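Long-range contacts in prephenate dehydratase:Amino acid-binding ACT (PDB 6VH5), which probably catalyses the decarboxylating dehydration of prephenate to 3-phenylpyruvate in phenylalanine biosynthesis and binds phenylalanine at its ACT domains: residues L90-H96 and V288-G292; I97-F102 and Y294-R300; V242-E248 and Q260-E266. One frame throughout, in Å; residues are numbered along the deposited sequence.

Contact 1 (L90-H96 and V288-G292); sequences LPLADMH and VRILG
H96, at the start of strand 96-104, sets its CA 3.3 Å from L291 O in a CA-H...O contact, and the nearest CA pair, H96 with G292 at 5.3 Å, lies at a classic beta bulge that L291 and G292 form opposite T218 on strand 215-224. This is a domain interface: strand 286-295 is an outermost strand of the four-stranded antiparallel ACT sheet, and the helix end belongs to the prephenate dehydratase domain. R289 does most of the polar work. Its chain, bent at chi3 (126°), lays the guanidinium edge against carbonyls of the helix end and the loop after it. NH1 of R289 donates to P91 O at 2.7 Å, in the carbonyl plane and on a lone pair, with a fairly straight N-H...O angle of 162°. NH2 of R289 adds a weak bond to A93 O at 3.4 Å and gives a further hydrogen to a water that in turn donates to M95 O. One guanidinium thus holds two carbonyls directly and a third, M95 O, through the water. Beneath it the contact is apolar: L90 and L291 reach tip to tip, CD2 of L90 lying 4.0 Å from CD1 of L291, and that same CD1 also meets the P91 ring at CG. L291 CD2 rests over one face of the guanidinium, toward its rim. At the edge of the H96 ring, in its plane, a second water lies 3.0 Å from H96 ND1 and donates to I290 O.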
loop_
_atom_site.group_PDB
_atom_site.type_symbol
_atom_site.label_atom_id
_atom_site.label_comp_id
_atom_site.label_asym_id
_atom_site.label_seq_id
_atom_site.Cartn_x
_atom_site.Cartn_y
_atom_site.Cartn_z
ATOM N N LEU A 90 3.942 6.237 11.045
ATOM C CA LEU A 90 5.041 7.060 11.529
ATOM C C LEU A 90 4.554 8.297 12.293
ATOM O O LEU A 90 5.147 8.633 13.327
ATOM C CB LEU A 90 5.944 7.451 10.364
ATOM C CG LEU A 90 7.259 8.112 10.766
ATOM C CD1 LEU A 90 8.011 7.281 11.798
ATOM C CD2 LEU A 90 8.112 8.345 9.538
ATOM N N PRO A 91 3.519 9.020 11.831
ATOM C CA PRO A 91 3.004 10.132 12.654
ATOM C C PRO A 91 2.460 9.701 14.008
ATOM O O PRO A 91 2.535 10.485 14.960
ATOM C CB PRO A 91 1.901 10.732 11.771
ATOM C CG PRO A 91 2.358 10.457 10.389
ATOM C CD PRO A 91 2.917 9.045 10.483
ATOM N N LEU A 92 1.921 8.482 14.141
ATOM C CA LEU A 92 1.412 8.058 15.443
ATOM C C LEU A 92 2.501 7.505 16.337
ATOM O O LEU A 92 2.383 7.577 17.565
ATOM C CB LEU A 92 0.315 7.002 15.291
ATOM C CG LEU A 92 -0.962 7.430 14.575
ATOM C CD1 LEU A 92 -1.975 6.297 14.563
ATOM C CD2 LEU A 92 -1.532 8.654 15.277
ATOM N N ALA A 93 3.564 6.976 15.752
ATOM C CA ALA A 93 4.694 6.593 16.566
ATOM C C ALA A 93 5.492 7.846 16.884
ATOM O O ALA A 93 5.325 8.894 16.257
ATOM C CB ALA A 93 5.560 5.564 15.840
ATOM N N ASP A 94 6.336 7.756 17.892
ATOM C CA ASP A 94 7.283 8.836 18.138
ATOM C C ASP A 94 8.652 8.438 17.604
ATOM O O ASP A 94 9.615 8.225 18.340
ATOM C CB ASP A 94 7.336 9.208 19.610
ATOM C CG ASP A 94 8.314 10.330 19.865
ATOM O OD1 ASP A 94 8.075 11.450 19.356
ATOM O OD2 ASP A 94 9.342 10.079 20.528
ATOM N N MET A 95 8.700 8.261 16.291
ATOM C CA MET A 95 9.877 7.714 15.648
ATOM C C MET A 95 10.301 8.612 14.505
ATOM O O MET A 95 9.556 9.489 14.054
ATOM C CB MET A 95 9.659 6.283 15.174
ATOM C CG MET A 95 9.662 5.327 16.342
ATOM S SD MET A 95 9.591 3.623 15.841
ATOM C CE MET A 95 8.030 3.130 16.568
ATOM N N HIS A 96 11.539 8.399 14.081
ATOM C CA HIS A 96 12.185 9.273 13.125
ATOM C C HIS A 96 12.834 8.449 12.027
ATOM O O HIS A 96 13.213 7.291 12.224
ATOM C CB HIS A 96 13.237 10.123 13.835
ATOM C CG HIS A 96 12.687 10.918 14.981
ATOM N ND1 HIS A 96 12.435 12.272 14.903
ATOM C CD2 HIS A 96 12.344 10.544 16.237
ATOM C CE1 HIS A 96 11.955 12.695 16.060
ATOM N NE2 HIS A 96 11.897 11.669 16.890
ATOM N N VAL A 288 2.722 21.450 11.075
ATOM C CA VAL A 288 3.913 21.025 10.359
ATOM C C VAL A 288 4.782 20.230 11.317
ATOM O O VAL A 288 5.124 20.705 12.406
ATOM C CB VAL A 288 4.685 22.226 9.808
ATOM C CG1 VAL A 288 6.018 21.755 9.239
ATOM C CG2 VAL A 288 3.876 22.936 8.757
ATOM N N ARG A 289 5.127 19.009 10.924
ATOM C CA ARG A 289 5.953 18.130 11.733
ATOM C C ARG A 289 7.051 17.543 10.861
ATOM O O ARG A 289 6.759 16.855 9.876
ATOM C CB ARG A 289 5.102 17.014 12.337
ATOM C CG ARG A 289 5.470 16.602 13.726
ATOM C CD ARG A 289 4.610 15.421 14.145
ATOM N NE ARG A 289 5.399 14.284 14.602
ATOM C CZ ARG A 289 4.870 13.108 14.921
ATOM N NH1 ARG A 289 3.557 12.931 14.822
ATOM N NH2 ARG A 289 5.642 12.110 15.339
ATOM N N ILE A 290 8.304 17.774 11.238
ATOM C CA ILE A 290 9.425 17.160 10.534
ATOM C C ILE A 290 9.637 15.753 11.083
ATOM O O ILE A 290 9.901 15.575 12.277
ATOM C CB ILE A 290 10.696 18.007 10.667
ATOM C CG1 ILE A 290 10.546 19.318 9.887
ATOM C CG2 ILE A 290 11.896 17.212 10.181
ATOM C CD1 ILE A 290 11.774 20.184 9.907
ATOM N N LEU A 291 9.524 14.748 10.212
ATOM C CA LEU A 291 9.653 13.362 10.634
ATOM C C LEU A 291 11.061 12.806 10.472
ATOM O O LEU A 291 11.368 11.755 11.059
ATOM C CB LEU A 291 8.662 12.489 9.868
ATOM C CG LEU A 291 7.195 12.824 10.132
ATOM C CD1 LEU A 291 6.286 11.908 9.316
ATOM C CD2 LEU A 291 6.916 12.679 11.628
ATOM N N GLY A 292 11.935 13.506 9.752
ATOM C CA GLY A 292 13.307 13.055 9.634
ATOM C C GLY A 292 14.182 13.891 8.726
ATOM O O GLY A 292 13.698 14.551 7.794
HETATM O O HOH W 1 8.043 11.840 15.807
HETATM O O HOH W 2 12.624 14.604 13.002
#

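Contact 2 (I97-F102 and Y294-R300)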
loop_
_atom_site.group_PDB
_atom_site.type_symbol
_atom_site.label_atom_id
_atom_site.label_comp_id
_atom_site.label_asym_id
_atom_site.label_seq_id
_atom_site.Cartn_x
_atom_site.Cartn_y
_atom_site.Cartn_z
ATOM N N ILE A 97 12.954 9.063 10.862
ATOM C CA ILE A 97 13.674 8.474 9.748
ATOM C C ILE A 97 15.126 8.919 9.850
ATOM O O ILE A 97 15.414 10.117 9.880
ATOM C CB ILE A 97 13.047 8.906 8.420
ATOM C CG1 ILE A 97 11.544 8.625 8.470
ATOM C CG2 ILE A 97 13.717 8.175 7.267
ATOM C CD1 ILE A 97 10.772 9.204 7.318
ATOM N N VAL A 98 16.042 7.959 9.918
ATOM C CA VAL A 98 17.464 8.241 10.024
ATOM C C VAL A 98 18.243 7.663 8.852
ATOM O O VAL A 98 19.472 7.607 8.894
ATOM C CB VAL A 98 18.031 7.734 11.364
ATOM C CG1 VAL A 98 17.437 8.535 12.528
ATOM C CG2 VAL A 98 17.723 6.276 11.527
ATOM N N GLY A 99 17.544 7.246 7.799
ATOM C CA GLY A 99 18.169 6.685 6.626
ATOM C C GLY A 99 17.161 6.126 5.643
ATOM O O GLY A 99 15.986 5.921 5.977
ATOM N N GLU A 100 17.615 5.884 4.418
ATOM C CA GLU A 100 16.807 5.252 3.389
ATOM C C GLU A 100 17.675 4.234 2.666
ATOM O O GLU A 100 18.902 4.237 2.786
ATOM C CB GLU A 100 16.211 6.290 2.399
ATOM C CG GLU A 100 17.216 7.002 1.496
ATOM C CD GLU A 100 16.560 7.894 0.416
ATOM O OE1 GLU A 100 15.307 7.977 0.349
ATOM O OE2 GLU A 100 17.309 8.509 -0.383
ATOM N N TYR A 101 17.031 3.328 1.943
ATOM C CA TYR A 101 17.785 2.316 1.211
ATOM C C TYR A 101 16.976 1.870 0.005
ATOM O O TYR A 101 15.764 1.654 0.113
ATOM C CB TYR A 101 18.144 1.108 2.087
ATOM C CG TYR A 101 19.077 0.139 1.384
ATOM C CD1 TYR A 101 20.435 0.419 1.259
ATOM C CD2 TYR A 101 18.596 -1.040 0.821
ATOM C CE1 TYR A 101 21.290 -0.455 0.603
ATOM C CE2 TYR A 101 19.444 -1.919 0.154
ATOM C CZ TYR A 101 20.787 -1.619 0.059
ATOM O OH TYR A 101 21.627 -2.479 -0.594
ATOM N N PHE A 102 17.652 1.728 -1.132
ATOM C CA PHE A 102 17.034 1.285 -2.378
ATOM C C PHE A 102 17.625 -0.058 -2.770
ATOM O O PHE A 102 18.826 -0.160 -3.042
ATOM C CB PHE A 102 17.246 2.317 -3.491
ATOM C CG PHE A 102 16.523 3.613 -3.254
ATOM C CD1 PHE A 102 17.048 4.569 -2.396
ATOM C CD2 PHE A 102 15.320 3.877 -3.893
ATOM C CE1 PHE A 102 16.384 5.758 -2.171
ATOM C CE2 PHE A 102 14.647 5.065 -3.674
ATOM C CZ PHE A 102 15.180 6.007 -2.812
ATOM N N TYR A 294 17.866 13.124 6.868
ATOM C CA TYR A 294 18.739 11.969 6.696
ATOM C C TYR A 294 19.479 12.024 5.363
ATOM O O TYR A 294 19.057 12.690 4.411
ATOM C CB TYR A 294 17.935 10.668 6.822
ATOM C CG TYR A 294 16.656 10.594 6.001
ATOM C CD1 TYR A 294 16.597 9.832 4.838
ATOM C CD2 TYR A 294 15.499 11.248 6.405
ATOM C CE1 TYR A 294 15.431 9.737 4.095
ATOM C CE2 TYR A 294 14.327 11.171 5.657
ATOM C CZ TYR A 294 14.298 10.408 4.508
ATOM O OH TYR A 294 13.136 10.313 3.766
ATOM N N LYS A 295 20.582 11.273 5.303
ATOM C CA LYS A 295 21.369 11.181 4.082
ATOM C C LYS A 295 20.553 10.524 2.978
ATOM O O LYS A 295 19.796 9.580 3.221
ATOM C CB LYS A 295 22.647 10.372 4.316
ATOM C CG LYS A 295 23.635 10.999 5.280
ATOM C CD LYS A 295 24.827 10.075 5.509
ATOM C CE LYS A 295 25.831 10.676 6.481
ATOM N NZ LYS A 295 27.011 9.784 6.691
ATOM N N GLY A 296 20.721 11.021 1.753
ATOM C CA GLY A 296 20.007 10.506 0.603
ATOM C C GLY A 296 20.841 9.520 -0.194
ATOM O O GLY A 296 22.063 9.634 -0.276
ATOM N N SER A 297 20.165 8.540 -0.781
ATOM C CA SER A 297 20.875 7.512 -1.523
ATOM C C SER A 297 21.430 8.075 -2.828
ATOM O O SER A 297 20.870 8.999 -3.423
ATOM C CB SER A 297 19.956 6.325 -1.804
ATOM O OG SER A 297 20.657 5.315 -2.504
ATOM N N ASP A 298 22.547 7.496 -3.276
ATOM C CA ASP A 298 23.186 7.930 -4.512
ATOM C C ASP A 298 22.286 7.756 -5.726
ATOM O O ASP A 298 22.582 8.328 -6.783
ATOM C CB ASP A 298 24.491 7.156 -4.731
ATOM C CG ASP A 298 25.559 7.514 -3.718
ATOM O OD1 ASP A 298 25.714 8.715 -3.413
ATOM O OD2 ASP A 298 26.244 6.595 -3.222
ATOM N N ILE A 299 21.199 6.990 -5.598
ATOM C CA ILE A 299 20.262 6.778 -6.692
ATOM C C ILE A 299 19.580 8.075 -7.110
ATOM O O ILE A 299 19.041 8.165 -8.221
ATOM C CB ILE A 299 19.225 5.717 -6.266
ATOM C CG1 ILE A 299 18.431 5.205 -7.464
ATOM C CG2 ILE A 299 18.291 6.282 -5.200
ATOM C CD1 ILE A 299 17.559 4.014 -7.142
ATOM N N ARG A 300 19.588 9.087 -6.234
ATOM C CA ARG A 300 18.970 10.374 -6.525
ATOM C C ARG A 300 19.734 11.187 -7.564
ATOM O O ARG A 300 19.161 12.116 -8.145
ATOM C CB ARG A 300 18.826 11.174 -5.229
ATOM C CG ARG A 300 17.598 10.790 -4.412
ATOM C CD ARG A 300 17.764 11.066 -2.913
ATOM N NE ARG A 300 16.671 10.468 -2.153
ATOM C CZ ARG A 300 15.427 10.945 -2.148
ATOM N NH1 ARG A 300 15.123 12.035 -2.859
ATOM N NH2 ARG A 300 14.484 10.338 -1.434
HETATM O O HOH W 3 21.299 9.720 7.506
HETATM O O HOH W 4 20.484 6.792 4.164
HETATM O O HOH W 5 20.517 2.695 -1.484
#
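E100 OE2 is gripped by two donors, one on each of its lone pairs. R300 NE comes to E100 OE2 at 2.7 Å on the syn side, and the backbone N of S297 takes the anti side of E100 OE2 at 2.9 Å, nearly straight at 174°. The other oxygen, E100 OE1, receives R300 NH2 at 3.1 Å, so the arginine meets the carboxylate side-on, in a two-nitrogen salt bridge whose planes lie only 19° apart. E100 reaches this spot with CG between its backbone N and carbonyl carbon (chi1 68°) and the rest of the chain extended. The pairing joins strand 96-104, an outermost strand of the dehydratase-domain sheet, to the end of the ACT domain's strand 286-295 and the 3-10 turn after it. Waters bridge the two backbones: one links V98 O to K295 N, another E100 N to K295 O. Two CH-pi contacts flank the salt bridge. I97 CG2 sits over a face of the Y294 ring, 3.5 Å from its centroid, while the phenol OH of Y294 bonds to T218. I299 CG2 stands over the centre of the F102 ring at 3.6 Å from the centroid, and S297 CB approaches the same ring obliquely. R195 makes a second salt bridge to E100 OE1 and E266 one to R300 NH1; such a network would probably keep E100 ionised and fix the rotation of its carboxylate.

Contact 3 (V242-E248 and Q260-E266). With PHE (phenylalanine), chain E; PHE (phenylalanine), chain J; EDO (1,2-ethanediol), chain K.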
loop_
_atom_site.group_PDB
_atom_site.type_symbol
_atom_site.label_atom_id
_atom_site.label_comp_id
_atom_site.label_asym_id
_atom_site.label_seq_id
_atom_site.Cartn_x
_atom_site.Cartn_y
_atom_site.Cartn_z
ATOM N N VAL A 242 13.754 24.390 -4.156
ATOM C CA VAL A 242 13.751 23.177 -3.348
ATOM C C VAL A 242 13.014 22.102 -4.137
ATOM O O VAL A 242 11.828 22.261 -4.452
ATOM C CB VAL A 242 13.077 23.411 -1.991
ATOM C CG1 VAL A 242 13.223 22.171 -1.126
ATOM C CG2 VAL A 242 13.635 24.635 -1.306
ATOM N N ASN A 243 13.713 21.015 -4.466
ATOM C CA ASN A 243 13.098 19.918 -5.206
ATOM C C ASN A 243 12.357 19.006 -4.243
ATOM O O ASN A 243 12.915 18.571 -3.231
ATOM C CB ASN A 243 14.148 19.122 -5.983
ATOM C CG ASN A 243 13.537 18.263 -7.120
ATOM O OD1 ASN A 243 12.578 18.658 -7.792
ATOM N ND2 ASN A 243 14.091 17.065 -7.306
ATOM N N MET A 244 11.089 18.748 -4.542
ATOM C CA MET A 244 10.269 17.803 -3.796
ATOM C C MET A 244 10.190 16.495 -4.582
ATOM O O MET A 244 9.913 16.512 -5.788
ATOM C CB MET A 244 8.878 18.392 -3.564
ATOM C CG MET A 244 7.961 17.554 -2.707
ATOM S SD MET A 244 6.435 18.422 -2.325
ATOM C CE MET A 244 7.038 19.697 -1.203
ATOM N N THR A 245 10.464 15.366 -3.916
ATOM C CA THR A 245 10.528 14.089 -4.610
ATOM C C THR A 245 9.458 13.105 -4.169
ATOM O O THR A 245 9.353 12.025 -4.762
ATOM C CB THR A 245 11.907 13.441 -4.433
ATOM O OG1 THR A 245 12.111 13.097 -3.059
ATOM C CG2 THR A 245 13.007 14.375 -4.875
ATOM N N LYS A 246 8.657 13.438 -3.158
ATOM C CA LYS A 246 7.552 12.572 -2.777
ATOM C C LYS A 246 6.441 13.433 -2.200
ATOM O O LYS A 246 6.707 14.389 -1.459
ATOM C CB LYS A 246 8.014 11.511 -1.769
ATOM C CG LYS A 246 6.989 10.431 -1.461
ATOM C CD LYS A 246 7.541 9.459 -0.438
ATOM C CE LYS A 246 6.494 8.445 -0.002
ATOM N NZ LYS A 246 6.112 7.566 -1.131
ATOM N N LEU A 247 5.199 13.094 -2.540
ATOM C CA LEU A 247 4.064 13.860 -2.021
ATOM C C LEU A 247 2.820 12.995 -2.112
ATOM O O LEU A 247 2.496 12.480 -3.188
ATOM C CB LEU A 247 3.887 15.177 -2.793
ATOM C CG LEU A 247 2.836 16.160 -2.263
ATOM C CD1 LEU A 247 3.111 16.493 -0.788
ATOM C CD2 LEU A 247 2.800 17.454 -3.112
ATOM N N GLU A 248 2.174 12.771 -0.977
ATOM C CA GLU A 248 1.005 11.909 -0.896
ATOM C C GLU A 248 -0.102 12.588 -0.112
ATOM O O GLU A 248 0.116 13.029 1.020
ATOM C CB GLU A 248 1.361 10.595 -0.237
ATOM C CG GLU A 248 1.885 9.532 -1.156
ATOM C CD GLU A 248 1.914 8.218 -0.431
ATOM O OE1 GLU A 248 1.578 8.254 0.770
ATOM O OE2 GLU A 248 2.203 7.173 -1.055
ATOM N N GLN A 260 -4.202 15.844 4.965
ATOM C CA GLN A 260 -2.817 15.755 5.402
ATOM C C GLN A 260 -1.939 15.283 4.246
ATOM O O GLN A 260 -2.364 14.485 3.407
ATOM C CB GLN A 260 -2.657 14.817 6.605
ATOM C CG GLN A 260 -1.271 14.904 7.237
ATOM C CD GLN A 260 -1.210 14.275 8.606
ATOM O OE1 GLN A 260 -1.885 14.718 9.533
ATOM N NE2 GLN A 260 -0.391 13.241 8.743
ATOM N N PHE A 261 -0.708 15.791 4.209
ATOM C CA PHE A 261 0.242 15.488 3.149
ATOM C C PHE A 261 1.518 14.938 3.763
ATOM O O PHE A 261 1.963 15.391 4.824
ATOM C CB PHE A 261 0.579 16.732 2.289
ATOM C CG PHE A 261 -0.493 17.095 1.291
ATOM C CD1 PHE A 261 -0.460 16.570 -0.009
ATOM C CD2 PHE A 261 -1.559 17.911 1.656
ATOM C CE1 PHE A 261 -1.457 16.867 -0.929
ATOM C CE2 PHE A 261 -2.564 18.210 0.745
ATOM C CZ PHE A 261 -2.512 17.689 -0.554
ATOM N N TYR A 262 2.089 13.952 3.087
ATOM C CA TYR A 262 3.378 13.377 3.436
ATOM C C TYR A 262 4.349 13.771 2.336
ATOM O O TYR A 262 4.048 13.583 1.157
ATOM C CB TYR A 262 3.260 11.847 3.578
ATOM C CG TYR A 262 4.512 11.109 3.997
ATOM C CD1 TYR A 262 4.653 10.611 5.290
ATOM C CD2 TYR A 262 5.528 10.847 3.076
ATOM C CE1 TYR A 262 5.792 9.897 5.670
ATOM C CE2 TYR A 262 6.674 10.148 3.440
ATOM C CZ TYR A 262 6.801 9.676 4.741
ATOM O OH TYR A 262 7.943 8.990 5.100
ATOM N N ALA A 263 5.501 14.321 2.707
ATOM C CA ALA A 263 6.384 14.900 1.705
ATOM C C ALA A 263 7.849 14.655 2.036
ATOM O O ALA A 263 8.239 14.638 3.208
ATOM C CB ALA A 263 6.143 16.411 1.568
ATOM N N ASP A 264 8.643 14.453 0.986
ATOM C CA ASP A 264 10.099 14.446 1.048
ATOM C C ASP A 264 10.602 15.600 0.185
ATOM O O ASP A 264 10.116 15.787 -0.936
ATOM C CB ASP A 264 10.700 13.138 0.504
ATOM C CG ASP A 264 10.284 11.880 1.286
ATOM O OD1 ASP A 264 9.597 11.956 2.331
ATOM O OD2 ASP A 264 10.674 10.786 0.821
ATOM N N ILE A 265 11.566 16.371 0.695
ATOM C CA ILE A 265 12.286 17.352 -0.112
ATOM C C ILE A 265 13.774 17.028 -0.007
ATOM O O ILE A 265 14.237 16.373 0.936
ATOM C CB ILE A 265 12.031 18.828 0.303
ATOM C CG1 ILE A 265 12.453 19.052 1.748
ATOM C CG2 ILE A 265 10.569 19.249 0.113
ATOM C CD1 ILE A 265 12.216 20.440 2.227
ATOM N N GLU A 266 14.519 17.480 -1.005
ATOM C CA GLU A 266 15.977 17.383 -1.019
ATOM C C GLU A 266 16.520 18.697 -0.472
ATOM O O GLU A 266 16.496 19.727 -1.149
ATOM C CB GLU A 266 16.470 17.070 -2.428
ATOM C CG GLU A 266 15.944 15.714 -2.915
ATOM C CD GLU A 266 16.376 15.331 -4.322
ATOM O OE1 GLU A 266 16.506 16.217 -5.202
ATOM O OE2 GLU A 266 16.592 14.119 -4.542
HETATM N N PHE E . 10.291 17.375 -8.135
HETATM C CA PHE E . 9.206 18.058 -8.833
HETATM C C PHE E . 8.807 19.309 -8.077
HETATM O O PHE E . 9.334 19.547 -6.985
HETATM C CB PHE E . 7.984 17.157 -9.015
HETATM C CG PHE E . 7.565 16.416 -7.761
HETATM C CD1 PHE E . 7.809 15.058 -7.636
HETATM C CD2 PHE E . 6.915 17.073 -6.725
HETATM C CE1 PHE E . 7.419 14.368 -6.493
HETATM C CE2 PHE E . 6.526 16.398 -5.588
HETATM C CZ PHE E . 6.778 15.044 -5.466
HETATM O OXT PHE E . 7.950 20.061 -8.548
HETATM N N PHE J . -8.107 20.258 -1.878
HETATM C CA PHE J . -6.971 21.145 -1.665
HETATM C C PHE J . -6.537 21.861 -2.944
HETATM O O PHE J . -5.490 22.517 -2.954
HETATM C CB PHE J . -5.786 20.378 -1.083
HETATM C CG PHE J . -5.518 19.053 -1.765
HETATM C CD1 PHE J . -5.933 17.864 -1.181
HETATM C CD2 PHE J . -4.833 18.995 -2.963
HETATM C CE1 PHE J . -5.688 16.639 -1.801
HETATM C CE2 PHE J . -4.585 17.784 -3.586
HETATM C CZ PHE J . -5.012 16.599 -2.999
HETATM O OXT PHE J . -7.210 21.798 -3.979
HETATM C C1 EDO K . 6.667 22.401 -5.920
HETATM O O1 EDO K . 6.803 22.029 -7.304
HETATM C C2 EDO K . 8.015 22.384 -5.187
HETATM O O2 EDO K . 9.132 22.268 -6.083
HETATM O O HOH W 6 16.470 20.733 -3.876
HETATM O O HOH W 7 11.674 10.735 -1.966
#
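With chi1 of -161°, N243 turns its amide so that both ends find work: OD1 accepts from the amino group of a bound phenylalanine, and ND2 makes a weak bond to OE1 of E266. E266 swings its extended chain alongside N243 (chi1 -62°), the amide and carboxylate planes 61° apart, and its OE2 makes a salt bridge with R300 NH1. The same ligand amino group also donates to M244 O, and M244 N returns a bond to the ligand carboxylate at O, 3.1 Å away. Below the amino acid part, the ligand ring packs on the strand itself, its CE1 3.3 Å from T245 C, while CE2 lies 3.4 Å from M244 CG. All this hangs on an antiparallel beta hairpin of the ACT domain, strands 243-251 and 258-266; the axes of 243-248 and 260-266 come within 4.6 Å. A classic beta bulge sets T245 and K246 together opposite D264: T245 N donates to D264 O, then D264 N to K246 O at 3.1 Å from above the carbonyl plane. Beyond the bulge E248 and Y262 form a regular hydrogen-bonded pair. M244, L247, A263 and I265 share the apolar face, where M244 CE touches I265 CG2 at 3.8 Å and L247 CD1 lies between F261 CD1 and A263 CB; helix 229-240 covers part of it through L234 and F237. K246, D264 and Y262 occupy the other face, K246 stretching beside D264 and laying CE against CE2 of the Y262 ring before its NZ reaches E76. S249 and Q251 of the second subunit bond to L247 N and T245 O, and L230 N and N225 OD1 of that subunit also bond to the ligand. F261 CZ meets the second phenylalanine, in chain J, at 3.5 Å.

Contacts 1 and 2 are partly buried and sit on the same seam, strand 286-295 of the ACT sheet and the chain just after it against consecutive elements of the dehydratase domain, helix 86-92 and strand 96-104. L291 O probably bonds to I97 N, linking the two. Contact 3 is local and buried, a hairpin at the other edge of that sheet, nested within the loops closed by the other two. Its antiparallel backbone pairing, interrupted by a bulge, contrasts with the arginine-to-carbonyl bonds of contact 1 and the carboxylate-centred salt bridge of contact 2. R300 connects the latter to both strands of the hairpin, through E266 and T245, while Y262 packs on both L291 and I97.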